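Local coordinates for 6-phospho-alpha-glucosidase (Merdibacter massiliensis, PDB 6VC6), which probably hydrolyses 6-phosphorylated alpha-glucosides by the NAD- and divalent-metal-dependent mechanism of glycoside hydrolase family 4, with manganese(II) and NAD bound here, at residues E408-N413 with R423-A428; A155-F160 with D354-L359; D163-N168 with L363-P368. One frame throughout, in Å; residues are numbered along the deposited sequence.

Contact 1. Residues E408-N413 with R423-A428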
loop_
_atom_site.group_PDB
_atom_site.type_symbol
_atom_site.label_atom_id
_atom_site.label_comp_id
_atom_site.label_asym_id
_atom_site.label_seq_id
_atom_site.Cartn_x
_atom_site.Cartn_y
_atom_site.Cartn_z
ATOM N N GLU A 408 4.202 13.237 20.535
ATOM C CA GLU A 408 5.602 13.149 20.131
ATOM C C GLU A 408 5.733 12.601 18.715
ATOM O O GLU A 408 6.618 13.022 17.961
ATOM C CB GLU A 408 6.380 12.285 21.123
ATOM C CG GLU A 408 6.479 12.891 22.515
ATOM C CD GLU A 408 6.983 11.908 23.554
ATOM O OE1 GLU A 408 7.293 10.755 23.185
ATOM O OE2 GLU A 408 7.068 12.288 24.741
ATOM N N ALA A 409 4.859 11.665 18.336
ATOM C CA ALA A 409 4.876 11.154 16.969
ATOM C C ALA A 409 4.499 12.240 15.971
ATOM O O ALA A 409 5.121 12.358 14.908
ATOM C CB ALA A 409 3.931 9.958 16.844
ATOM N N PHE A 410 3.484 13.043 16.296
ATOM C CA PHE A 410 3.094 14.140 15.416
ATOM C C PHE A 410 4.187 15.199 15.337
ATOM O O PHE A 410 4.512 15.683 14.247
ATOM C CB PHE A 410 1.784 14.761 15.903
ATOM C CG PHE A 410 0.550 14.070 15.394
ATOM C CD1 PHE A 410 0.381 12.705 15.561
ATOM C CD2 PHE A 410 -0.448 14.790 14.756
ATOM C CE1 PHE A 410 -0.757 12.069 15.098
ATOM C CE2 PHE A 410 -1.588 14.160 14.290
ATOM C CZ PHE A 410 -1.743 12.798 14.460
ATOM N N THR A 411 4.769 15.565 16.483
ATOM C CA THR A 411 5.792 16.608 16.502
ATOM C C THR A 411 7.026 16.192 15.711
ATOM O O THR A 411 7.577 16.987 14.939
ATOM C CB THR A 411 6.176 16.939 17.946
ATOM O OG1 THR A 411 5.038 17.469 18.638
ATOM C CG2 THR A 411 7.307 17.958 17.984
ATOM N N LEU A 412 7.470 14.946 15.885
ATOM C CA LEU A 412 8.699 14.496 15.243
ATOM C C LEU A 412 8.551 14.391 13.731
ATOM O O LEU A 412 9.524 14.609 13.000
ATOM C CB LEU A 412 9.125 13.150 15.829
ATOM C CG LEU A 412 10.374 12.477 15.259
ATOM C CD1 LEU A 412 11.571 13.410 15.319
ATOM C CD2 LEU A 412 10.661 11.186 16.005
ATOM N N ASN A 413 7.351 14.070 13.246
ATOM C CA ASN A 413 7.156 13.800 11.828
ATOM C C ASN A 413 7.551 15.002 10.976
ATOM O O ASN A 413 7.329 16.156 11.354
ATOM C CB ASN A 413 5.700 13.419 11.556
ATOM C CG ASN A 413 5.487 12.901 10.146
ATOM O OD1 ASN A 413 5.411 13.675 9.192
ATOM N ND2 ASN A 413 5.392 11.584 10.008
ATOM N N ARG A 423 -0.125 19.487 18.444
ATOM C CA ARG A 423 -1.236 19.429 19.389
ATOM C C ARG A 423 -2.525 19.942 18.760
ATOM O O ARG A 423 -3.605 19.393 19.008
ATOM C CB ARG A 423 -0.898 20.229 20.648
ATOM C CG ARG A 423 -2.000 20.221 21.696
ATOM C CD ARG A 423 -1.669 21.132 22.868
ATOM N NE ARG A 423 -0.535 20.642 23.649
ATOM C CZ ARG A 423 -0.621 19.694 24.578
ATOM N NH1 ARG A 423 -1.788 19.124 24.844
ATOM N NH2 ARG A 423 0.463 19.314 25.240
ATOM N N GLU A 424 -2.431 20.993 17.941
ATOM C CA GLU A 424 -3.615 21.536 17.283
ATOM C C GLU A 424 -4.246 20.506 16.352
ATOM O O GLU A 424 -5.464 20.293 16.375
ATOM C CB GLU A 424 -3.246 22.807 16.517
ATOM C CG GLU A 424 -4.404 23.458 15.778
ATOM C CD GLU A 424 -3.987 24.719 15.043
ATOM O OE1 GLU A 424 -2.785 24.856 14.732
ATOM O OE2 GLU A 424 -4.859 25.572 14.778
ATOM N N ILE A 425 -3.426 19.850 15.529
ATOM C CA ILE A 425 -3.951 18.852 14.603
ATOM C C ILE A 425 -4.414 17.611 15.357
ATOM O O ILE A 425 -5.494 17.074 15.085
ATOM C CB ILE A 425 -2.899 18.506 13.534
ATOM C CG1 ILE A 425 -2.561 19.742 12.697
ATOM C CG2 ILE A 425 -3.396 17.379 12.642
ATOM C CD1 ILE A 425 -1.560 19.478 11.594
ATOM N N LEU A 426 -3.613 17.142 16.319
ATOM C CA LEU A 426 -3.962 15.929 17.055
ATOM C C LEU A 426 -5.304 16.071 17.762
ATOM O O LEU A 426 -6.113 15.136 17.763
ATOM C CB LEU A 426 -2.860 15.592 18.061
ATOM C CG LEU A 426 -3.100 14.423 19.019
ATOM C CD1 LEU A 426 -3.462 13.156 18.257
ATOM C CD2 LEU A 426 -1.875 14.195 19.893
ATOM N N ASP A 427 -5.560 17.234 18.366
ATOM C CA ASP A 427 -6.839 17.451 19.033
ATOM C C ASP A 427 -7.991 17.424 18.037
ATOM O O ASP A 427 -9.071 16.902 18.339
ATOM C CB ASP A 427 -6.817 18.776 19.795
ATOM C CG ASP A 427 -5.961 18.714 21.044
ATOM O OD1 ASP A 427 -5.502 17.608 21.399
ATOM O OD2 ASP A 427 -5.748 19.772 21.674
ATOM N N ALA A 428 -7.778 17.979 16.841
ATOM C CA ALA A 428 -8.817 17.945 15.818
ATOM C C ALA A 428 -9.069 16.529 15.318
ATOM O O ALA A 428 -10.209 16.186 14.987
ATOM C CB ALA A 428 -8.440 18.861 14.654
#
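Ile425 reaches Phe410 at the rim of its ring: Ile425 CG2, near the ring plane, lies 4.0 Å from Phe410 CE2. The methyl stands anti to the backbone N of Ile425, while the CG1 branch takes the position anti to the carbonyl carbon, so that of the two branches it is CG2 that meets the ring. Beyond the segments Ile425 also packs on Leu103 and Arg105.

One residue on, Leu426 covers a face of the same ring, its side chain crossing that of Phe410 at about a right angle. Leu426 CB lies 4.2 Å from Phe410 CD2, and Leu426 CD1 sits above the plane, offset toward the rim, 4.2 Å from Phe410 CZ. Even the backbone takes part, with Leu426 CA 4.1 Å from Phe410 CE2. Leu426 also touches Ala406 and Tyr403, about one and two turns before Phe410 on the same helix. Next in sequence, Asp427 turns to polar work, its OD1 hydrogen-bonded to Tyr403 OH.

Helices 403-412 and 419-432 are consecutive, joined by a short connection, and this is part of their interface. The three touching residues are buried and purely hydrocarbon where they meet, and no hydrogen bond passes between the segments. Between the segments the hold is therefore apolar packing round one ring, with the Asp427-Tyr403 bond beside it.

Contact 2. Residues A155-F160 with D354-L359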
loop_
_atom_site.group_PDB
_atom_site.type_symbol
_atom_site.label_atom_id
_atom_site.label_comp_id
_atom_site.label_asym_id
_atom_site.label_seq_id
_atom_site.Cartn_x
_atom_site.Cartn_y
_atom_site.Cartn_z
ATOM N N ALA A 155 2.728 -2.294 13.706
ATOM C CA ALA A 155 1.779 -2.755 14.715
ATOM C C ALA A 155 1.613 -4.270 14.668
ATOM O O ALA A 155 1.485 -4.917 15.715
ATOM C CB ALA A 155 0.431 -2.060 14.527
ATOM N N LEU A 156 1.612 -4.852 13.467
ATOM C CA LEU A 156 1.479 -6.301 13.351
ATOM C C LEU A 156 2.741 -7.019 13.812
ATOM O O LEU A 156 2.670 -8.176 14.244
ATOM C CB LEU A 156 1.142 -6.685 11.910
ATOM C CG LEU A 156 -0.226 -6.223 11.403
ATOM C CD1 LEU A 156 -0.519 -6.801 10.026
ATOM C CD2 LEU A 156 -1.326 -6.593 12.390
ATOM N N ARG A 157 3.896 -6.357 13.726
ATOM C CA ARG A 157 5.126 -6.942 14.252
ATOM C C ARG A 157 5.030 -7.157 15.757
ATOM O O ARG A 157 5.505 -8.172 16.280
ATOM C CB ARG A 157 6.317 -6.045 13.911
ATOM C CG ARG A 157 7.637 -6.501 14.514
ATOM C CD ARG A 157 8.716 -5.439 14.363
ATOM N NE ARG A 157 8.499 -4.296 15.248
ATOM C CZ ARG A 157 8.834 -4.274 16.534
ATOM N NH1 ARG A 157 9.398 -5.336 17.095
ATOM N NH2 ARG A 157 8.602 -3.192 17.265
ATOM N N ARG A 158 4.408 -6.215 16.469
ATOM C CA ARG A 158 4.275 -6.339 17.915
ATOM C C ARG A 158 3.153 -7.295 18.300
ATOM O O ARG A 158 3.303 -8.086 19.238
ATOM C CB ARG A 158 4.029 -4.965 18.540
ATOM C CG ARG A 158 5.089 -3.923 18.223
ATOM C CD ARG A 158 4.961 -2.733 19.159
ATOM N NE ARG A 158 5.709 -1.571 18.689
ATOM C CZ ARG A 158 5.742 -0.404 19.324
ATOM N NH1 ARG A 158 5.065 -0.243 20.454
ATOM N NH2 ARG A 158 6.447 0.606 18.828
ATOM N N GLU A 159 2.023 -7.237 17.591
ATOM C CA GLU A 159 0.867 -8.040 17.978
ATOM C C GLU A 159 1.081 -9.516 17.665
ATOM O O GLU A 159 0.649 -10.386 18.430
ATOM C CB GLU A 159 -0.389 -7.522 17.280
ATOM C CG GLU A 159 -1.671 -8.212 17.722
ATOM C CD GLU A 159 -2.101 -7.811 19.119
ATOM O OE1 GLU A 159 -1.877 -6.643 19.500
ATOM O OE2 GLU A 159 -2.662 -8.664 19.837
ATOM N N PHE A 160 1.740 -9.820 16.550
ATOM C CA PHE A 160 1.959 -11.197 16.105
ATOM C C PHE A 160 3.447 -11.419 15.871
ATOM O O PHE A 160 3.903 -11.530 14.726
ATOM C CB PHE A 160 1.147 -11.494 14.845
ATOM C CG PHE A 160 -0.308 -11.140 14.967
ATOM C CD1 PHE A 160 -1.194 -12.001 15.593
ATOM C CD2 PHE A 160 -0.790 -9.943 14.460
ATOM C CE1 PHE A 160 -2.533 -11.678 15.709
ATOM C CE2 PHE A 160 -2.128 -9.614 14.573
ATOM C CZ PHE A 160 -3.001 -10.483 15.201
ATOM N N ASP A 354 14.548 -3.832 14.860
ATOM C CA ASP A 354 13.105 -4.028 14.835
ATOM C C ASP A 354 12.378 -3.033 13.932
ATOM O O ASP A 354 11.189 -2.774 14.146
ATOM C CB ASP A 354 12.537 -3.962 16.257
ATOM C CG ASP A 354 12.817 -2.636 16.945
ATOM O OD1 ASP A 354 13.428 -1.743 16.321
ATOM O OD2 ASP A 354 12.421 -2.487 18.120
ATOM N N ALA A 355 13.056 -2.477 12.935
ATOM C CA ALA A 355 12.416 -1.580 11.984
ATOM C C ALA A 355 11.832 -2.376 10.825
ATOM O O ALA A 355 12.476 -3.283 10.291
ATOM C CB ALA A 355 13.410 -0.545 11.456
HETATM N N MSE A 356 10.602 -2.041 10.451
HETATM C CA MSE A 356 9.992 -2.623 9.262
HETATM C C MSE A 356 10.419 -1.814 8.043
HETATM O O MSE A 356 10.054 -0.646 7.904
HETATM C CB MSE A 356 8.467 -2.660 9.386
HETATM C CG MSE A 356 7.948 -3.461 10.576
HETATM SE SE MSE A 356 8.611 -5.302 10.645
HETATM C CE MSE A 356 7.618 -6.056 9.149
ATOM N N VAL A 357 11.206 -2.434 7.166
ATOM C CA VAL A 357 11.804 -1.753 6.028
ATOM C C VAL A 357 11.326 -2.414 4.739
ATOM O O VAL A 357 10.714 -3.482 4.748
ATOM C CB VAL A 357 13.343 -1.743 6.100
ATOM C CG1 VAL A 357 13.810 -0.953 7.314
ATOM C CG2 VAL A 357 13.879 -3.165 6.148
ATOM N N GLU A 358 11.624 -1.757 3.619
ATOM C CA GLU A 358 11.195 -2.184 2.293
ATOM C C GLU A 358 12.429 -2.509 1.463
ATOM O O GLU A 358 13.271 -1.634 1.232
ATOM C CB GLU A 358 10.361 -1.092 1.619
ATOM C CG GLU A 358 9.525 -1.562 0.447
ATOM C CD GLU A 358 8.537 -0.508 -0.014
ATOM O OE1 GLU A 358 8.974 0.611 -0.354
ATOM O OE2 GLU A 358 7.322 -0.798 -0.033
ATOM N N LEU A 359 12.538 -3.761 1.017
ATOM C CA LEU A 359 13.740 -4.223 0.333
ATOM C C LEU A 359 13.376 -5.259 -0.721
ATOM O O LEU A 359 12.272 -5.807 -0.737
ATOM C CB LEU A 359 14.748 -4.826 1.316
ATOM C CG LEU A 359 15.253 -3.962 2.471
ATOM C CD1 LEU A 359 15.845 -4.847 3.541
ATOM C CD2 LEU A 359 16.271 -2.948 1.980
#
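Arg157 lies alongside Asp354 and Met356, and its long side chain provides more than half of the 164 Å² buried between residues 155-160 and 354-359, the end of helix 149-159 against the loop and first residues of strand 356-364. CG stands anti to the backbone N (chi1 175°), which carries the chain out from the helix, and a bend at chi3 (72°) then turns the guanidinium over Asp354.

The aliphatic part serves Met356, a selenomethionine in this crystal. Its side chain, bent at both chi2 and chi3, brings SE to 3.7 Å from Arg157 CD and 4.1 Å from Arg157 CB.

The polar end meets Asp354 in another way. Asp354 O sits over one face of the guanidinium, 3.3 Å from Arg157 NE, too badly angled for a hydrogen bond; that carbonyl instead accepts from Lys392 NZ. Asp354 CB approaches to 3.5 Å from Arg157 NH1. The carboxylate is turned 55° from the guanidinium, and Asp354 OD2 makes only a long salt bridge, 4.0 Å from Arg157 NH2 and well out of the guanidinium plane, so attraction of charges operates without a directed N-H. The firmer partners are local: Glu154 OE2 pairs with Arg157 NH2, and Gln352 NE2 bonds Asp354 OD1. A leucine in place of Arg157 would probably cost Glu154 OE2 its pairing with NH2, leave Asp354 without this distant opposite charge and uncover the backbone carbonyl and CB now lying under the guanidinium.

Behind the contact, helix 149-159 packs on helix 113-136 through Leu156; Arg158 and Ala355 both touch helix 378-400, and Met356 rests on Lys343 of the neighbouring antiparallel strand 336-343.

Contact 3. Residues D163-N168 with L363-P368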
loop_
_atom_site.group_PDB
_atom_site.type_symbol
_atom_site.label_atom_id
_atom_site.label_comp_id
_atom_site.label_asym_id
_atom_site.label_seq_id
_atom_site.Cartn_x
_atom_site.Cartn_y
_atom_site.Cartn_z
ATOM N N ASP A 163 4.033 -14.971 14.237
ATOM C CA ASP A 163 3.312 -15.292 13.012
ATOM C C ASP A 163 4.233 -15.083 11.816
ATOM O O ASP A 163 4.666 -13.958 11.548
ATOM C CB ASP A 163 2.057 -14.430 12.889
ATOM C CG ASP A 163 1.030 -15.021 11.940
ATOM O OD1 ASP A 163 1.427 -15.582 10.896
ATOM O OD2 ASP A 163 -0.179 -14.923 12.238
ATOM N N ASN A 164 4.527 -16.164 11.096
ATOM C CA ASN A 164 5.454 -16.129 9.974
ATOM C C ASN A 164 4.751 -16.151 8.623
ATOM O O ASN A 164 5.409 -16.368 7.599
ATOM C CB ASN A 164 6.436 -17.298 10.066
ATOM C CG ASN A 164 7.502 -17.080 11.121
ATOM O OD1 ASN A 164 8.358 -16.207 10.982
ATOM N ND2 ASN A 164 7.454 -17.876 12.183
ATOM N N ARG A 165 3.439 -15.932 8.589
ATOM C CA ARG A 165 2.677 -15.960 7.347
ATOM C C ARG A 165 1.865 -14.684 7.180
ATOM O O ARG A 165 0.689 -14.712 6.804
ATOM C CB ARG A 165 1.782 -17.196 7.286
ATOM C CG ARG A 165 2.561 -18.506 7.252
ATOM C CD ARG A 165 1.709 -19.660 6.752
ATOM N NE ARG A 165 2.406 -20.456 5.743
ATOM C CZ ARG A 165 2.867 -21.686 5.948
ATOM N NH1 ARG A 165 2.708 -22.269 7.128
ATOM N NH2 ARG A 165 3.488 -22.334 4.972
ATOM N N ILE A 166 2.487 -13.540 7.462
ATOM C CA ILE A 166 1.906 -12.227 7.215
ATOM C C ILE A 166 2.907 -11.419 6.402
ATOM O O ILE A 166 4.065 -11.273 6.808
ATOM C CB ILE A 166 1.558 -11.487 8.521
ATOM C CG1 ILE A 166 0.665 -12.349 9.414
ATOM C CG2 ILE A 166 0.883 -10.158 8.217
ATOM C CD1 ILE A 166 0.357 -11.714 10.755
ATOM N N LEU A 167 2.465 -10.895 5.261
ATOM C CA LEU A 167 3.326 -10.122 4.374
ATOM C C LEU A 167 2.603 -8.852 3.950
ATOM O O LEU A 167 1.506 -8.918 3.387
ATOM C CB LEU A 167 3.734 -10.940 3.146
ATOM C CG LEU A 167 4.731 -10.255 2.210
ATOM C CD1 LEU A 167 5.965 -9.806 2.978
ATOM C CD2 LEU A 167 5.115 -11.172 1.059
ATOM N N ASN A 168 3.218 -7.705 4.218
ATOM C CA ASN A 168 2.720 -6.412 3.765
ATOM C C ASN A 168 3.481 -5.999 2.512
ATOM O O ASN A 168 4.714 -6.090 2.472
ATOM C CB ASN A 168 2.877 -5.353 4.859
ATOM C CG ASN A 168 2.172 -5.735 6.147
ATOM O OD1 ASN A 168 0.971 -5.512 6.298
ATOM N ND2 ASN A 168 2.917 -6.310 7.084
ATOM N N LEU A 363 10.992 -14.699 -2.773
ATOM C CA LEU A 363 9.713 -15.056 -2.168
ATOM C C LEU A 363 9.376 -16.503 -2.484
ATOM O O LEU A 363 9.206 -16.864 -3.653
ATOM C CB LEU A 363 8.599 -14.126 -2.660
ATOM C CG LEU A 363 7.936 -13.279 -1.573
ATOM C CD1 LEU A 363 6.788 -12.471 -2.151
ATOM C CD2 LEU A 363 7.458 -14.157 -0.427
ATOM N N GLY A 364 9.266 -17.324 -1.442
ATOM C CA GLY A 364 8.874 -18.711 -1.594
ATOM C C GLY A 364 7.836 -19.133 -0.575
ATOM O O GLY A 364 7.159 -18.283 0.013
ATOM N N ILE A 365 7.705 -20.444 -0.351
ATOM C CA ILE A 365 6.718 -20.944 0.603
ATOM C C ILE A 365 7.063 -20.512 2.022
ATOM O O ILE A 365 6.176 -20.406 2.880
ATOM C CB ILE A 365 6.598 -22.479 0.494
ATOM C CG1 ILE A 365 5.219 -22.950 0.965
ATOM C CG2 ILE A 365 7.695 -23.173 1.290
ATOM C CD1 ILE A 365 4.147 -22.864 -0.093
ATOM N N ASN A 366 8.340 -20.248 2.295
ATOM C CA ASN A 366 8.803 -19.921 3.634
ATOM C C ASN A 366 8.900 -18.421 3.872
ATOM O O ASN A 366 9.518 -17.997 4.854
ATOM C CB ASN A 366 10.154 -20.587 3.895
ATOM C CG ASN A 366 10.097 -22.096 3.744
ATOM O OD1 ASN A 366 10.665 -22.659 2.808
ATOM N ND2 ASN A 366 9.404 -22.756 4.663
ATOM N N GLY A 367 8.308 -17.611 2.999
ATOM C CA GLY A 367 8.267 -16.184 3.196
ATOM C C GLY A 367 9.385 -15.453 2.484
ATOM O O GLY A 367 10.181 -16.043 1.746
ATOM N N PRO A 368 9.462 -14.142 2.696
ATOM C CA PRO A 368 10.492 -13.346 2.020
ATOM C C PRO A 368 11.879 -13.625 2.577
ATOM O O PRO A 368 12.059 -13.835 3.780
ATOM C CB PRO A 368 10.059 -11.901 2.293
ATOM C CG PRO A 368 9.252 -11.987 3.548
ATOM C CD PRO A 368 8.553 -13.310 3.503
#
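Leu167, Leu363 and Pro368 form an apolar contact on one side of the large mixed sheet, between strand 166-169 and the edge hairpin of strands 356-364 and 367-370. Leu167 and Leu363 reach toward each other tip to tip, Leu167 CD2 lying 3.8 Å from Leu363 CD1. The other methyl of Leu167, CD1, is 4.0 Å from Pro368 CG, the two side chains sliding past each other in opposite directions. Chi1 of Leu167 (-175°, CG anti to the backbone N) aims the branch at the hairpin, and chi2 (54°) parts the methyls between the two partners.

The contact spans strand 336-343, whose Val340 touches both Leu167 and Pro368. Strand 166-169 is the last parallel strand in the 3-2-1-4-5-6 order of a Rossmann fold, as expected of the NAD-binding part of family 4; strands 336-343, 356-364 and 367-370 extend that sheet antiparallel.

The hairpin reverses in a type I turn from Gly364 to Gly367, closed by Gly367 N to Gly364 O at 3.3 Å. Phi is positive at Gly367, where a CB would press on the preceding carbonyl O and Pro368 CD. Beside the turn, Arg165 NH2 comes within 3.9 Å of Ile365 O, which receives a weak hydrogen bond from Trp141 NE1. Leading into strand 166-169 is an Asx turn: Asp163 OD1 accepts from Arg165 N at 3.1 Å (161°), and Asp163 OD2 forms a salt bridge with Arg134 NE.

Contacts 2 and 3 are neighbours, centres 13 Å apart: helix 149-159 leads on to strand 166-169, Leu156 CD1 of contact 2 packs 4.1 Å from Ile166 CG2 of contact 3, and both use strand 356-364. Contact 1 lies away from them, its centre 23 Å from contact 2 and 34 Å from contact 3, though helix 378-400 is touched both by Ala409 and by Arg158. None of the six segments lines the bound 6-phosphoglucose pocket. The side chains of Met356 and Leu167 are about 13 Å and 11 Å from NAD, each about 13 Å from the manganese ion. Strand 166-169 nevertheless runs directly into Cys170, a manganese ligand with His200, and Glu358 touches that cysteine.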